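Local coordinates for protein N-acetylmuramoyl-l-alanine amidase (Bartonella henselae, PDB 3NE8) that probably hydrolyses the amide bond between N-acetylmuramic acid and L-alanine in peptidoglycan as a zinc-dependent amidase, remodelling the cell wall during division, at residues A[8-13]-A[78-83]. Sequence-based numbering, arbitrary orientation.
Sequences VLDPGH and FISIHA. With ZN (zinc ion), chain B.
H13 and H82 meet at a zinc ion where two parallel strands end, 8-11 and 78-82, inner neighbours in the mixed sheet of this zinc amidase. H13 NE2 and H82 ND1 each bind the metal at 2.2 Å, their rings turned 82° apart; E28, D84 and E115 complete the site, and D17 holds H13 ND1. Upstream, backbone bonds alternate along the strands: I79 N to V8 O, D10 N to I79 O, I81 N to D10 O. G12 N to I81 O carries the pairing one residue past strand 8-11. G12, having no side chain, brings its CA over the face of the H82 ring, 4.0 Å from the centroid, as a CH-pi contact.

On the face with L9, I79 and I81, the L9 CD2 methyl lies beside I79 CB while I81 CD1 reaches L9 CB; L39 and A36 of helix 28-45 pack here. On the other face F78 leans forward over strand 8-11, from V8 to D10, with V8 CG1 at its ring edge and D10 CB 3.5 Å from its CZ. D10, CG anti to its backbone N (chi1 174°), brings OD2 to the S80 hydroxyl. R66 and T54 hold D10 OD1, while OD2 also takes a water. The S80 hydroxyl is itself second shell to the zinc: H82 NE2 donates to S80 OG at 3.0 Å, and S80 OG donates onward to D10 OD2 at 2.7 Å, on its anti side.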
ATOM      1  N   VAL A   8       8.775  -1.739  16.537  1.00  7.71           N
ATOM      2  CA  VAL A   8       9.816  -2.487  17.212  1.00  7.42           C
ATOM      3  C   VAL A   8      10.956  -2.713  16.243  1.00  7.32           C
ATOM      4  O   VAL A   8      10.738  -3.168  15.109  1.00  8.50           O
ATOM      5  CB  VAL A   8       9.275  -3.815  17.777  1.00  8.75           C
ATOM      6  CG1 VAL A   8      10.424  -4.702  18.280  1.00  9.99           C
ATOM      7  CG2 VAL A   8       8.298  -3.515  18.913  1.00 10.42           C
ATOM      8  N   LEU A   9      12.157  -2.343  16.682  1.00  7.79           N
ATOM      9  CA  LEU A   9      13.381  -2.532  15.924  1.00  7.31           C
ATOM     10  C   LEU A   9      14.164  -3.685  16.520  1.00  8.16           C
ATOM     11  O   LEU A   9      14.345  -3.756  17.739  1.00  8.62           O
ATOM     12  CB  LEU A   9      14.247  -1.277  15.956  1.00  9.08           C
ATOM     13  CG  LEU A   9      13.546   0.011  15.532  1.00  7.88           C
ATOM     14  CD1 LEU A   9      14.485   1.202  15.624  1.00  9.80           C
ATOM     15  CD2 LEU A   9      12.971  -0.099  14.129  1.00  9.85           C
ATOM     16  N   ASP A  10      14.648  -4.569  15.657  1.00  7.80           N
ATOM     17  CA  ASP A  10      15.394  -5.743  16.071  1.00  8.15           C
ATOM     18  C   ASP A  10      16.820  -5.673  15.551  1.00  7.71           C
ATOM     19  O   ASP A  10      17.080  -5.957  14.379  1.00  8.77           O
ATOM     20  CB  ASP A  10      14.717  -7.004  15.520  1.00  8.91           C
ATOM     21  CG  ASP A  10      15.517  -8.254  15.799  1.00  8.77           C
ATOM     22  OD1 ASP A  10      15.918  -8.428  16.969  1.00  8.85           O
ATOM     23  OD2 ASP A  10      15.774  -9.049  14.861  1.00  9.21           O
ATOM     24  N   PRO A  11      17.774  -5.295  16.420  1.00  8.03           N
ATOM     25  CA  PRO A  11      19.178  -5.323  15.987  1.00  8.46           C
ATOM     26  C   PRO A  11      19.647  -6.773  15.855  1.00  8.47           C
ATOM     27  O   PRO A  11      19.724  -7.503  16.849  1.00  8.64           O
ATOM     28  CB  PRO A  11      19.928  -4.606  17.125  1.00 10.15           C
ATOM     29  CG  PRO A  11      18.870  -3.968  17.984  1.00  9.86           C
ATOM     30  CD  PRO A  11      17.634  -4.803  17.803  1.00  9.78           C
ATOM     31  N   GLY A  12      19.925  -7.202  14.626  1.00  8.22           N
ATOM     32  CA  GLY A  12      20.304  -8.586  14.394  1.00 10.05           C
ATOM     33  C   GLY A  12      21.482  -9.036  15.243  1.00  8.64           C
ATOM     34  O   GLY A  12      22.393  -8.253  15.545  1.00  8.92           O
ATOM     35  N   HIS A  13      21.460 -10.316  15.618  1.00  8.46           N
ATOM     36  CA  HIS A  13      22.563 -10.957  16.339  1.00  8.92           C
ATOM     37  C   HIS A  13      22.691 -10.372  17.734  1.00  9.93           C
ATOM     38  O   HIS A  13      21.704  -9.862  18.263  1.00  9.70           O
ATOM     39  CB  HIS A  13      23.841 -10.929  15.493  1.00  9.83           C
ATOM     40  CG  HIS A  13      23.572 -11.354  14.089  1.00  9.71           C
ATOM     41  ND1 HIS A  13      23.413 -12.676  13.728  1.00 10.52           N
ATOM     42  CD2 HIS A  13      23.279 -10.625  12.986  1.00  9.63           C
ATOM     43  CE1 HIS A  13      23.074 -12.742  12.451  1.00 10.59           C
ATOM     44  NE2 HIS A  13      22.986 -11.510  11.977  1.00 10.29           N
ATOM     45  N   PHE A  78       7.469  -4.174  12.557  1.00  7.69           N
ATOM     46  CA  PHE A  78       8.663  -4.822  13.084  1.00  7.58           C
ATOM     47  C   PHE A  78       9.729  -4.786  11.996  1.00  7.89           C
ATOM     48  O   PHE A  78       9.474  -5.194  10.856  1.00  9.02           O
ATOM     49  CB  PHE A  78       8.331  -6.269  13.460  1.00  8.35           C
ATOM     50  CG  PHE A  78       9.513  -7.072  13.931  1.00  9.02           C
ATOM     51  CD1 PHE A  78      10.045  -6.880  15.198  1.00  9.36           C
ATOM     52  CD2 PHE A  78      10.097  -8.026  13.106  1.00 12.07           C
ATOM     53  CE1 PHE A  78      11.124  -7.642  15.652  1.00 10.46           C
ATOM     54  CE2 PHE A  78      11.185  -8.772  13.537  1.00 13.13           C
ATOM     55  CZ  PHE A  78      11.696  -8.582  14.823  1.00 10.72           C
ATOM     56  N   ILE A  79      10.915  -4.286  12.339  1.00  7.88           N
ATOM     57  CA  ILE A  79      12.020  -4.175  11.395  1.00  7.45           C
ATOM     58  C   ILE A  79      13.252  -4.852  11.979  1.00  7.64           C
ATOM     59  O   ILE A  79      13.764  -4.422  13.019  1.00  7.90           O
ATOM     60  CB  ILE A  79      12.351  -2.696  11.092  1.00  7.86           C
ATOM     61  CG1 ILE A  79      11.116  -1.947  10.564  1.00  9.29           C
ATOM     62  CG2 ILE A  79      13.500  -2.611  10.104  1.00  9.70           C
ATOM     63  CD1 ILE A  79      11.328  -0.450  10.394  1.00 10.95           C
ATOM     64  N   SER A  80      13.718  -5.907  11.323  1.00  7.97           N
ATOM     65  CA  SER A  80      14.942  -6.571  11.740  1.00  7.93           C
ATOM     66  C   SER A  80      16.088  -6.030  10.903  1.00  8.49           C
ATOM     67  O   SER A  80      16.010  -5.992   9.666  1.00 10.19           O
ATOM     68  CB  SER A  80      14.816  -8.082  11.568  1.00  8.37           C
ATOM     69  OG  SER A  80      15.923  -8.762  12.155  1.00  9.22           O
ATOM     70  N   ILE A  81      17.151  -5.612  11.583  1.00  8.47           N
ATOM     71  CA  ILE A  81      18.251  -4.867  10.975  1.00  8.96           C
ATOM     72  C   ILE A  81      19.502  -5.739  10.915  1.00  7.98           C
ATOM     73  O   ILE A  81      19.929  -6.281  11.942  1.00  8.43           O
ATOM     74  CB  ILE A  81      18.538  -3.612  11.824  1.00  8.74           C
ATOM     75  CG1 ILE A  81      17.319  -2.680  11.825  1.00  9.92           C
ATOM     76  CG2 ILE A  81      19.802  -2.888  11.354  1.00  9.48           C
ATOM     77  CD1 ILE A  81      17.248  -1.740  12.997  1.00 12.80           C
ATOM     78  N   HIS A  82      20.072  -5.868   9.715  1.00  8.19           N
ATOM     79  CA  HIS A  82      21.182  -6.775   9.436  1.00  8.57           C
ATOM     80  C   HIS A  82      22.257  -6.151   8.567  1.00  8.87           C
ATOM     81  O   HIS A  82      22.022  -5.136   7.908  1.00 10.10           O
ATOM     82  CB  HIS A  82      20.650  -8.059   8.791  1.00  8.99           C
ATOM     83  CG  HIS A  82      19.914  -8.910   9.764  1.00  8.29           C
ATOM     84  ND1 HIS A  82      20.512  -9.967  10.414  1.00  9.32           N
ATOM     85  CD2 HIS A  82      18.674  -8.786  10.297  1.00  9.81           C
ATOM     86  CE1 HIS A  82      19.655 -10.483  11.279  1.00 10.47           C
ATOM     87  NE2 HIS A  82      18.534  -9.788  11.226  1.00 10.35           N
ATOM     88  N   ALA A  83      23.436  -6.764   8.597  1.00  9.18           N
ATOM     89  CA  ALA A  83      24.540  -6.410   7.714  1.00 10.33           C
ATOM     90  C   ALA A  83      25.369  -7.671   7.474  1.00 11.02           C
ATOM     91  O   ALA A  83      26.472  -7.832   8.002  1.00 12.28           O
ATOM     92  CB  ALA A  83      25.382  -5.300   8.318  1.00 12.39           C
TER
HETATM   93 ZN    ZN B   1      22.410 -10.945   9.975  0.71  8.97          ZN
HETATM   94  O   HOH W   1      17.440 -11.107  13.721  1.00  9.43           O